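Local coordinates for integron cassette protein (Vibrio cholerae, PDB 3FY6) that is of unknown function but is encoded by a mobile integron gene cassette and pairs two chains, each with an antiparallel sheet and helices, at residues E60-Q63 with D64-N67; P74-T77 with Q78-Q82; G91-N95 with D96-R100. All coordinates share one frame; numbering follows the deposited sequence.

Contact 1: residues E60-Q63 with D64-N67; sequences ETLQ and DIMN
Thr61 O accepts from Ile65 N, Leu62 O from Met66 N and Gln63 O from Asn67 N, the i to i+4 backbone pattern that defines helix 62-67 directly after its N-cap. Thr61 and Asp64 close a capping box over this start. Thr61 OG1 takes the Asp64 N-H at 3.1 Å; its chi1 of 64° sets the hydroxyl between the backbone N and the carbonyl carbon, turned to the first helical turn. The return bond, Thr61 N to Asp64 OD2, measures 3.2 Å and is nearly straight, yet the donor stands above the carboxylate plane, 49° out of it. On the buried side the Met66 methyl CE sits 3.8 Å from Leu62 CG, touching both leucine branches, while Leu62 CD1 meets Ile65 CD1 at 3.9 Å. Ile65 and Leu62 also rest on Ile45 of strand 43-50, which places this apolar side against the sheet. At the outer end Glu60 OE1 comes within 3.3 Å of Asp64 OD2, their carboxylate planes 79° apart. Two acids this close probably repel each other or raise one pKa, a cost that the N-H donated to Asp64 OD2 and the positive helix start may partly offset.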
ATOM      1  N   GLU A  60      -1.428  14.560  -6.216  1.00 27.06           N
ATOM      2  CA  GLU A  60      -1.658  13.296  -6.902  1.00 31.60           C
ATOM      3  C   GLU A  60      -0.454  12.405  -6.597  1.00 31.67           C
ATOM      4  O   GLU A  60       0.661  12.710  -7.018  1.00 28.62           O
ATOM      5  CB  GLU A  60      -1.747  13.526  -8.405  1.00 39.40           C
ATOM      6  CG  GLU A  60      -2.386  12.390  -9.181  1.00 47.52           C
ATOM      7  CD  GLU A  60      -3.892  12.441  -9.123  1.00 56.85           C
ATOM      8  OE1 GLU A  60      -4.444  12.530  -8.004  1.00 67.53           O
ATOM      9  OE2 GLU A  60      -4.529  12.400 -10.193  1.00 57.92           O
ATOM     10  N   THR A  61      -0.665  11.326  -5.847  1.00 25.60           N
ATOM     11  CA  THR A  61       0.452  10.493  -5.400  1.00 26.01           C
ATOM     12  C   THR A  61       0.826   9.436  -6.435  1.00 22.14           C
ATOM     13  O   THR A  61       0.068   9.166  -7.371  1.00 22.44           O
ATOM     14  CB  THR A  61       0.127   9.767  -4.079  1.00 26.69           C
ATOM     15  OG1 THR A  61      -0.954   8.854  -4.296  1.00 24.39           O
ATOM     16  CG2 THR A  61      -0.248  10.760  -2.978  1.00 26.76           C
ATOM     17  N   LEU A  62       1.994   8.833  -6.246  1.00 17.90           N
ATOM     18  CA  LEU A  62       2.428   7.705  -7.055  1.00 20.06           C
ATOM     19  C   LEU A  62       1.389   6.600  -6.998  1.00 18.72           C
ATOM     20  O   LEU A  62       1.092   5.942  -7.992  1.00 22.95           O
ATOM     21  CB  LEU A  62       3.752   7.174  -6.509  1.00 27.12           C
ATOM     22  CG  LEU A  62       4.427   6.123  -7.376  1.00 25.98           C
ATOM     23  CD1 LEU A  62       4.718   6.720  -8.738  1.00 25.22           C
ATOM     24  CD2 LEU A  62       5.699   5.641  -6.716  1.00 30.71           C
ATOM     25  N   GLN A  63       0.832   6.405  -5.811  1.00 21.13           N
ATOM     26  CA  GLN A  63      -0.194   5.405  -5.606  1.00 26.83           C
ATOM     27  C   GLN A  63      -1.411   5.694  -6.492  1.00 27.24           C
ATOM     28  O   GLN A  63      -1.955   4.788  -7.127  1.00 26.08           O
ATOM     29  CB  GLN A  63      -0.570   5.348  -4.118  1.00 30.27           C
ATOM     30  CG  GLN A  63       0.564   4.824  -3.208  1.00 38.25           C
ATOM     31  CD  GLN A  63       1.661   5.863  -2.891  1.00 37.57           C
ATOM     32  OE1 GLN A  63       1.396   7.066  -2.795  1.00 31.28           O
ATOM     33  NE2 GLN A  63       2.892   5.384  -2.700  1.00 21.97           N
ATOM     34  N   ASP A  64      -1.825   6.959  -6.545  1.00 22.17           N
ATOM     35  CA  ASP A  64      -2.958   7.365  -7.375  1.00 25.14           C
ATOM     36  C   ASP A  64      -2.761   6.998  -8.843  1.00 24.02           C
ATOM     37  O   ASP A  64      -3.649   6.421  -9.465  1.00 27.23           O
ATOM     38  CB  ASP A  64      -3.206   8.876  -7.265  1.00 35.68           C
ATOM     39  CG  ASP A  64      -3.779   9.284  -5.915  1.00 48.11           C
ATOM     40  OD1 ASP A  64      -4.317   8.410  -5.199  1.00 46.13           O
ATOM     41  OD2 ASP A  64      -3.691  10.484  -5.572  1.00 51.90           O
ATOM     42  N   ILE A  65      -1.606   7.343  -9.408  1.00 21.93           N
ATOM     43  CA  ILE A  65      -1.392   7.078 -10.835  1.00 31.80           C
ATOM     44  C   ILE A  65      -1.280   5.581 -11.110  1.00 28.99           C
ATOM     45  O   ILE A  65      -1.761   5.093 -12.128  1.00 31.61           O
ATOM     46  CB  ILE A  65      -0.210   7.890 -11.457  1.00 29.75           C
ATOM     47  CG1 ILE A  65       1.139   7.439 -10.916  1.00 40.11           C
ATOM     48  CG2 ILE A  65      -0.395   9.388 -11.205  1.00 34.14           C
ATOM     49  CD1 ILE A  65       2.286   8.382 -11.295  1.00 36.10           C
HETATM   50  N   MSE A  66      -0.672   4.848 -10.184  1.00 24.92           N
HETATM   51  CA  MSE A  66      -0.632   3.397 -10.299  1.00 25.21           C
HETATM   52  C   MSE A  66      -2.020   2.742 -10.167  1.00 22.39           C
HETATM   53  O   MSE A  66      -2.283   1.714 -10.804  1.00 17.78           O
HETATM   54  CB  MSE A  66       0.356   2.803  -9.297  1.00 17.48           C
HETATM   55  CG  MSE A  66       1.806   3.158  -9.604  1.00 15.19           C
HETATM   56 SE   MSE A  66       3.002   2.085  -8.506  0.74 23.70          SE
HETATM   57  CE  MSE A  66       4.732   2.767  -9.123  1.00 20.73           C
ATOM     58  N   ASN A  67      -2.898   3.325  -9.344  1.00 14.15           N
ATOM     59  CA  ASN A  67      -4.254   2.807  -9.188  1.00 17.77           C
ATOM     60  C   ASN A  67      -4.939   2.849 -10.545  1.00 23.23           C
ATOM     61  O   ASN A  67      -5.767   2.012 -10.863  1.00 22.83           O
ATOM     62  CB  ASN A  67      -5.079   3.637  -8.185  1.00 18.65           C
ATOM     63  CG  ASN A  67      -4.753   3.322  -6.718  1.00 19.69           C
ATOM     64  OD1 ASN A  67      -5.282   3.965  -5.819  1.00 28.11           O
ATOM     65  ND2 ASN A  67      -3.878   2.347  -6.479  1.00 17.21           N
TER

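Contact 2: residues P74-T77 with Q78-Q82; sequences PEIT and QNLFQ
A type I beta turn from Pro74 to Thr77 leads straight into helix 77-89, and the contact joins that turn to the first turn of the helix, Ile76 and Thr77 meeting Asn79, Leu80 and Phe81. Pro74 O closes the beta turn by accepting two donors from one face of its carbonyl plane: Thr77 N at 3.1 Å and Thr77 OG1 at 2.7 Å. With chi1 at -58°, the hydroxyl lies beside its own backbone N, which explains how both donors converge on one oxygen. The helix then begins with Leu80 N bonded to Ile76 O at 3.0 Å, and Phe81 N bonded to Thr77 O. A water joins the two segments, donating to Glu75 O and accepting from Asn79 N. Ile76 CG1 packs on Asn79 CB, and its CD1 touches Leu80 CD2 at 4.1 Å; both Ile76 and Leu80 also lean on Trp108 of helix 95-114. The second subunit meets this surface, where its Tyr125 OH is hydrogen-bonded to Asn79 OD1. Thr77 and Phe81 run side by side in the same direction: Thr77 O lies at the ring edge, near its plane, 3.2 Å from Phe81 CD1, and Thr77 CG2 sits 3.7 Å from Phe81 CE1.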
ATOM      1  N   PRO A  74       2.202  -0.806  -2.047  1.00 26.54           N
ATOM      2  CA  PRO A  74       2.217  -0.440  -0.627  1.00 19.74           C
ATOM      3  C   PRO A  74       2.212   1.085  -0.500  1.00 18.54           C
ATOM      4  O   PRO A  74       2.753   1.781  -1.362  1.00 21.70           O
ATOM      5  CB  PRO A  74       3.537  -1.023  -0.137  1.00 27.16           C
ATOM      6  CG  PRO A  74       3.829  -2.158  -1.106  1.00 24.46           C
ATOM      7  CD  PRO A  74       3.329  -1.678  -2.422  1.00 24.48           C
ATOM      8  N   GLU A  75       1.586   1.606   0.546  1.00 23.66           N
ATOM      9  CA  GLU A  75       1.431   3.052   0.687  1.00 26.81           C
ATOM     10  C   GLU A  75       2.780   3.780   0.830  1.00 29.38           C
ATOM     11  O   GLU A  75       2.909   4.935   0.438  1.00 28.51           O
ATOM     12  CB  GLU A  75       0.499   3.375   1.865  1.00 35.30           C
ATOM     13  CG  GLU A  75       0.737   4.738   2.522  1.00 54.16           C
ATOM     14  CD  GLU A  75       0.282   5.911   1.660  1.00 62.94           C
ATOM     15  OE1 GLU A  75      -0.697   5.748   0.900  1.00 68.95           O
ATOM     16  OE2 GLU A  75       0.901   6.997   1.752  1.00 59.18           O
ATOM     17  N   ILE A  76       3.781   3.094   1.377  1.00 23.17           N
ATOM     18  CA  ILE A  76       5.108   3.681   1.565  1.00 19.39           C
ATOM     19  C   ILE A  76       5.947   3.795   0.274  1.00 17.26           C
ATOM     20  O   ILE A  76       7.050   4.344   0.292  1.00 17.21           O
ATOM     21  CB  ILE A  76       5.917   2.860   2.574  1.00 18.94           C
ATOM     22  CG1 ILE A  76       7.086   3.687   3.123  1.00 19.75           C
ATOM     23  CG2 ILE A  76       6.386   1.542   1.930  1.00 13.46           C
ATOM     24  CD1 ILE A  76       7.900   2.962   4.198  1.00 25.52           C
ATOM     25  N   THR A  77       5.430   3.281  -0.833  1.00 19.68           N
ATOM     26  CA  THR A  77       6.186   3.262  -2.092  1.00 16.90           C
ATOM     27  C   THR A  77       6.756   4.635  -2.500  1.00 20.17           C
ATOM     28  O   THR A  77       7.914   4.749  -2.882  1.00 22.22           O
ATOM     29  CB  THR A  77       5.330   2.678  -3.238  1.00 18.99           C
ATOM     30  OG1 THR A  77       4.915   1.352  -2.879  1.00 21.00           O
ATOM     31  CG2 THR A  77       6.134   2.619  -4.544  1.00 19.50           C
ATOM     32  N   GLN A  78       5.940   5.675  -2.422  1.00 19.77           N
ATOM     33  CA  GLN A  78       6.362   6.993  -2.853  1.00 20.52           C
ATOM     34  C   GLN A  78       7.512   7.477  -1.986  1.00 18.03           C
ATOM     35  O   GLN A  78       8.457   8.095  -2.471  1.00 14.96           O
ATOM     36  CB  GLN A  78       5.199   7.974  -2.761  1.00 17.22           C
ATOM     37  CG  GLN A  78       5.562   9.403  -3.088  1.00 22.98           C
ATOM     38  CD  GLN A  78       4.325  10.250  -3.326  1.00 28.81           C
ATOM     39  OE1 GLN A  78       3.994  11.131  -2.533  1.00 34.18           O
ATOM     40  NE2 GLN A  78       3.620   9.963  -4.404  1.00 24.75           N
ATOM     41  N   ASN A  79       7.413   7.175  -0.698  1.00 15.52           N
ATOM     42  CA  ASN A  79       8.415   7.554   0.274  1.00 15.54           C
ATOM     43  C   ASN A  79       9.739   6.846  -0.039  1.00 13.34           C
ATOM     44  O   ASN A  79      10.812   7.441   0.077  1.00 17.54           O
ATOM     45  CB  ASN A  79       7.922   7.228   1.694  1.00 15.79           C
ATOM     46  CG  ASN A  79       8.953   7.548   2.756  1.00 27.99           C
ATOM     47  OD1 ASN A  79       9.711   6.681   3.177  1.00 36.16           O
ATOM     48  ND2 ASN A  79       9.002   8.805   3.181  1.00 29.72           N
ATOM     49  N   LEU A  80       9.663   5.590  -0.464  1.00 13.45           N
ATOM     50  CA  LEU A  80      10.869   4.881  -0.925  1.00 15.05           C
ATOM     51  C   LEU A  80      11.524   5.588  -2.110  1.00 18.81           C
ATOM     52  O   LEU A  80      12.740   5.770  -2.130  1.00 18.11           O
ATOM     53  CB  LEU A  80      10.562   3.437  -1.311  1.00 15.77           C
ATOM     54  CG  LEU A  80       9.996   2.522  -0.224  1.00 17.89           C
ATOM     55  CD1 LEU A  80      10.186   1.074  -0.641  1.00 16.53           C
ATOM     56  CD2 LEU A  80      10.648   2.789   1.126  1.00 11.64           C
ATOM     57  N   PHE A  81      10.731   5.988  -3.104  1.00 15.28           N
ATOM     58  CA  PHE A  81      11.302   6.739  -4.224  1.00 19.08           C
ATOM     59  C   PHE A  81      12.007   7.986  -3.707  1.00 20.16           C
ATOM     60  O   PHE A  81      13.109   8.316  -4.145  1.00 19.05           O
ATOM     61  CB  PHE A  81      10.230   7.156  -5.225  1.00 16.24           C
ATOM     62  CG  PHE A  81       9.818   6.066  -6.177  1.00 20.11           C
ATOM     63  CD1 PHE A  81       9.352   4.846  -5.711  1.00 24.05           C
ATOM     64  CD2 PHE A  81       9.856   6.284  -7.544  1.00 22.95           C
ATOM     65  CE1 PHE A  81       8.944   3.852  -6.598  1.00 23.74           C
ATOM     66  CE2 PHE A  81       9.454   5.300  -8.436  1.00 26.09           C
ATOM     67  CZ  PHE A  81       8.999   4.081  -7.961  1.00 27.17           C
ATOM     68  N   GLN A  82      11.349   8.692  -2.792  1.00 16.15           N
ATOM     69  CA  GLN A  82      11.923   9.905  -2.226  1.00 13.77           C
ATOM     70  C   GLN A  82      13.276   9.604  -1.591  1.00 18.00           C
ATOM     71  O   GLN A  82      14.229  10.362  -1.751  1.00 17.80           O
ATOM     72  CB  GLN A  82      10.978  10.520  -1.192  1.00 20.85           C
ATOM     73  CG  GLN A  82      11.583  11.681  -0.417  1.00 21.88           C
ATOM     74  CD  GLN A  82      10.605  12.261   0.594  1.00 25.07           C
ATOM     75  OE1 GLN A  82       9.651  12.951   0.236  1.00 26.21           O
ATOM     76  NE2 GLN A  82      10.844  11.990   1.861  1.00 23.06           N
TER
HETATM   77  O   HOH W   1       4.607   6.884   0.608  1.00 29.83           O

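Contact 3: residues G91-N95 with D96-R100; sequences GALDN and DEVTR
Two acidic side chains, Asp94 and Glu97, grip each other's backbone N-H although Asp94 OD2 and Glu97 OE1 stand only 3.1 Å apart. This is a capping box built from two carboxylates. Asp94 holds the N-cap of helix 95-114, and its OD1 receives Glu97 N at 2.8 Å, the donor arriving nearly along the C-O axis. Its chi1 of 59°, which places CG between the backbone N and the carbonyl carbon, swings the carboxylate over the helix start. In return Glu97 OE1 accepts Asp94 N at 2.9 Å; the bond is almost straight, and the donor meets the anti side of the oxygen, 34° out of the carboxylate plane. The side chains cross at about a right angle, and their carboxylate planes are 54° apart. So close a pair of acceptors would probably be unfavourable if both acids are charged; the two N-H donors and the helix start may compensate.

The first turn is carried on by Val98 N bonding to Asp94 O. Asn95 O is held twice by Thr99, whose OG1 donates at 2.8 Å and whose N donates at 3.2 Å, from opposite faces of the carbonyl plane. On the apolar side Leu93 CD2 packs against Glu97 CB at 3.8 Å, and Leu93 CD1 reaches Val98 CB at 4.2 Å.

Just ahead, Gly91, with a positive phi, is the C-prime residue of the Schellman motif ending helix 77-89, so one helix stops and the next is capped within a few residues. Asn95 OD1 bonds Trp88 NE1 and Val98 packs on Trp88, joining the two helices, while Asn95 touches Thr10 and Thr99 touches Val12 on strand 10-18.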
ATOM      1  N   GLY A  91      24.952  12.168  -3.332  1.00 29.66           N
ATOM      2  CA  GLY A  91      26.038  11.315  -3.785  1.00 26.82           C
ATOM      3  C   GLY A  91      26.293  10.083  -2.933  1.00 30.61           C
ATOM      4  O   GLY A  91      27.370   9.489  -3.002  1.00 32.96           O
ATOM      5  N   ALA A  92      25.310   9.689  -2.127  1.00 28.72           N
ATOM      6  CA  ALA A  92      25.406   8.437  -1.380  1.00 26.60           C
ATOM      7  C   ALA A  92      25.170   7.240  -2.312  1.00 25.07           C
ATOM      8  O   ALA A  92      25.548   6.113  -2.001  1.00 27.03           O
ATOM      9  CB  ALA A  92      24.422   8.427  -0.222  1.00 33.17           C
ATOM     10  N   LEU A  93      24.554   7.497  -3.461  1.00 20.41           N
ATOM     11  CA  LEU A  93      24.350   6.464  -4.481  1.00 24.52           C
ATOM     12  C   LEU A  93      24.784   7.009  -5.826  1.00 18.65           C
ATOM     13  O   LEU A  93      24.466   8.140  -6.170  1.00 28.16           O
ATOM     14  CB  LEU A  93      22.867   6.076  -4.604  1.00 17.27           C
ATOM     15  CG  LEU A  93      22.110   5.437  -3.440  1.00 25.95           C
ATOM     16  CD1 LEU A  93      20.624   5.365  -3.774  1.00 16.72           C
ATOM     17  CD2 LEU A  93      22.660   4.054  -3.109  1.00 26.78           C
ATOM     18  N   ASP A  94      25.484   6.207  -6.610  1.00 20.98           N
ATOM     19  CA  ASP A  94      25.793   6.643  -7.967  1.00 29.99           C
ATOM     20  C   ASP A  94      24.628   6.285  -8.883  1.00 26.64           C
ATOM     21  O   ASP A  94      23.609   5.765  -8.426  1.00 29.46           O
ATOM     22  CB  ASP A  94      27.115   6.052  -8.468  1.00 33.75           C
ATOM     23  CG  ASP A  94      27.120   4.531  -8.471  1.00 43.17           C
ATOM     24  OD1 ASP A  94      26.090   3.916  -8.829  1.00 40.89           O
ATOM     25  OD2 ASP A  94      28.170   3.948  -8.123  1.00 51.93           O
ATOM     26  N   ASN A  95      24.774   6.571 -10.169  1.00 21.47           N
ATOM     27  CA  ASN A  95      23.707   6.321 -11.130  1.00 24.52           C
ATOM     28  C   ASN A  95      23.286   4.865 -11.218  1.00 21.15           C
ATOM     29  O   ASN A  95      22.108   4.564 -11.351  1.00 19.70           O
ATOM     30  CB  ASN A  95      24.106   6.823 -12.514  1.00 25.49           C
ATOM     31  CG  ASN A  95      24.206   8.326 -12.570  1.00 35.59           C
ATOM     32  OD1 ASN A  95      23.897   9.016 -11.594  1.00 32.86           O
ATOM     33  ND2 ASN A  95      24.639   8.848 -13.713  1.00 39.67           N
ATOM     34  N   ASP A  96      24.243   3.952 -11.151  1.00 16.28           N
ATOM     35  CA  ASP A  96      23.890   2.548 -11.295  1.00 28.72           C
ATOM     36  C   ASP A  96      23.210   2.045 -10.031  1.00 21.58           C
ATOM     37  O   ASP A  96      22.269   1.250 -10.095  1.00 21.55           O
ATOM     38  CB  ASP A  96      25.107   1.691 -11.648  1.00 38.60           C
ATOM     39  CG  ASP A  96      24.715   0.341 -12.221  1.00 47.36           C
ATOM     40  OD1 ASP A  96      24.635   0.218 -13.462  1.00 59.98           O
ATOM     41  OD2 ASP A  96      24.460  -0.591 -11.434  1.00 43.25           O
ATOM     42  N   GLU A  97      23.681   2.534  -8.886  1.00 18.92           N
ATOM     43  CA  GLU A  97      23.103   2.179  -7.600  1.00 15.37           C
ATOM     44  C   GLU A  97      21.667   2.687  -7.461  1.00 14.55           C
ATOM     45  O   GLU A  97      20.796   1.958  -7.007  1.00 18.01           O
ATOM     46  CB  GLU A  97      23.950   2.716  -6.449  1.00 24.55           C
ATOM     47  CG  GLU A  97      25.252   1.958  -6.179  1.00 27.67           C
ATOM     48  CD  GLU A  97      26.119   2.687  -5.150  1.00 38.68           C
ATOM     49  OE1 GLU A  97      26.601   3.798  -5.470  1.00 34.74           O
ATOM     50  OE2 GLU A  97      26.301   2.166  -4.020  1.00 37.12           O
ATOM     51  N   VAL A  98      21.408   3.930  -7.844  1.00 13.56           N
ATOM     52  CA  VAL A  98      20.056   4.439  -7.692  1.00 18.82           C
ATOM     53  C   VAL A  98      19.119   3.663  -8.620  1.00 22.21           C
ATOM     54  O   VAL A  98      17.973   3.412  -8.284  1.00 14.68           O
ATOM     55  CB  VAL A  98      19.951   5.966  -7.881  1.00 16.21           C
ATOM     56  CG1 VAL A  98      20.162   6.366  -9.335  1.00 12.89           C
ATOM     57  CG2 VAL A  98      18.581   6.466  -7.377  1.00 16.50           C
ATOM     58  N   THR A  99      19.638   3.251  -9.772  1.00 18.28           N
ATOM     59  CA  THR A  99      18.877   2.443 -10.707  1.00 22.54           C
ATOM     60  C   THR A  99      18.450   1.113 -10.110  1.00 22.12           C
ATOM     61  O   THR A  99      17.268   0.771 -10.152  1.00 22.20           O
ATOM     62  CB  THR A  99      19.661   2.185 -12.002  1.00 22.89           C
ATOM     63  OG1 THR A  99      19.919   3.439 -12.637  1.00 21.31           O
ATOM     64  CG2 THR A  99      18.850   1.304 -12.947  1.00 19.18           C
ATOM     65  N   ARG A 100      19.408   0.366  -9.565  1.00 17.27           N
ATOM     66  CA  ARG A 100      19.098  -0.932  -8.962  1.00 21.39           C
ATOM     67  C   ARG A 100      18.181  -0.817  -7.749  1.00 15.89           C
ATOM     68  O   ARG A 100      17.218  -1.579  -7.620  1.00 20.73           O
ATOM     69  CB  ARG A 100      20.365  -1.712  -8.600  1.00 23.38           C
ATOM     70  CG  ARG A 100      20.925  -2.523  -9.747  1.00 42.70           C
ATOM     71  CD  ARG A 100      19.817  -3.293 -10.486  1.00 50.32           C
ATOM     72  NE  ARG A 100      19.226  -4.387  -9.708  1.00 54.17           N
ATOM     73  CZ  ARG A 100      18.329  -5.243 -10.198  1.00 51.54           C
ATOM     74  NH1 ARG A 100      17.922  -5.120 -11.451  1.00 50.20           N
ATOM     75  NH2 ARG A 100      17.834  -6.218  -9.443  1.00 46.61           N
TER

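Each contact lies in one unbroken stretch, and the three follow in series along the chain, with none nested or crossed. After strand 53-57, the last of the sheet, contact 1 starts helix 62-67; a loop then leads to contact 2, which starts helix 77-89. These two touch, as Leu62 and Gln63 pack against Gln78 and Thr77, with centres 11 Å apart. Contact 3 closes the turn between helix 77-89 and helix 95-114, its centre about 17 Å from that of contact 2 and 24 Å from that of contact 1, across the chain's centre. Together they mark three successive helix starts, tied to strands 43-50, 53-57 and 10-18 respectively.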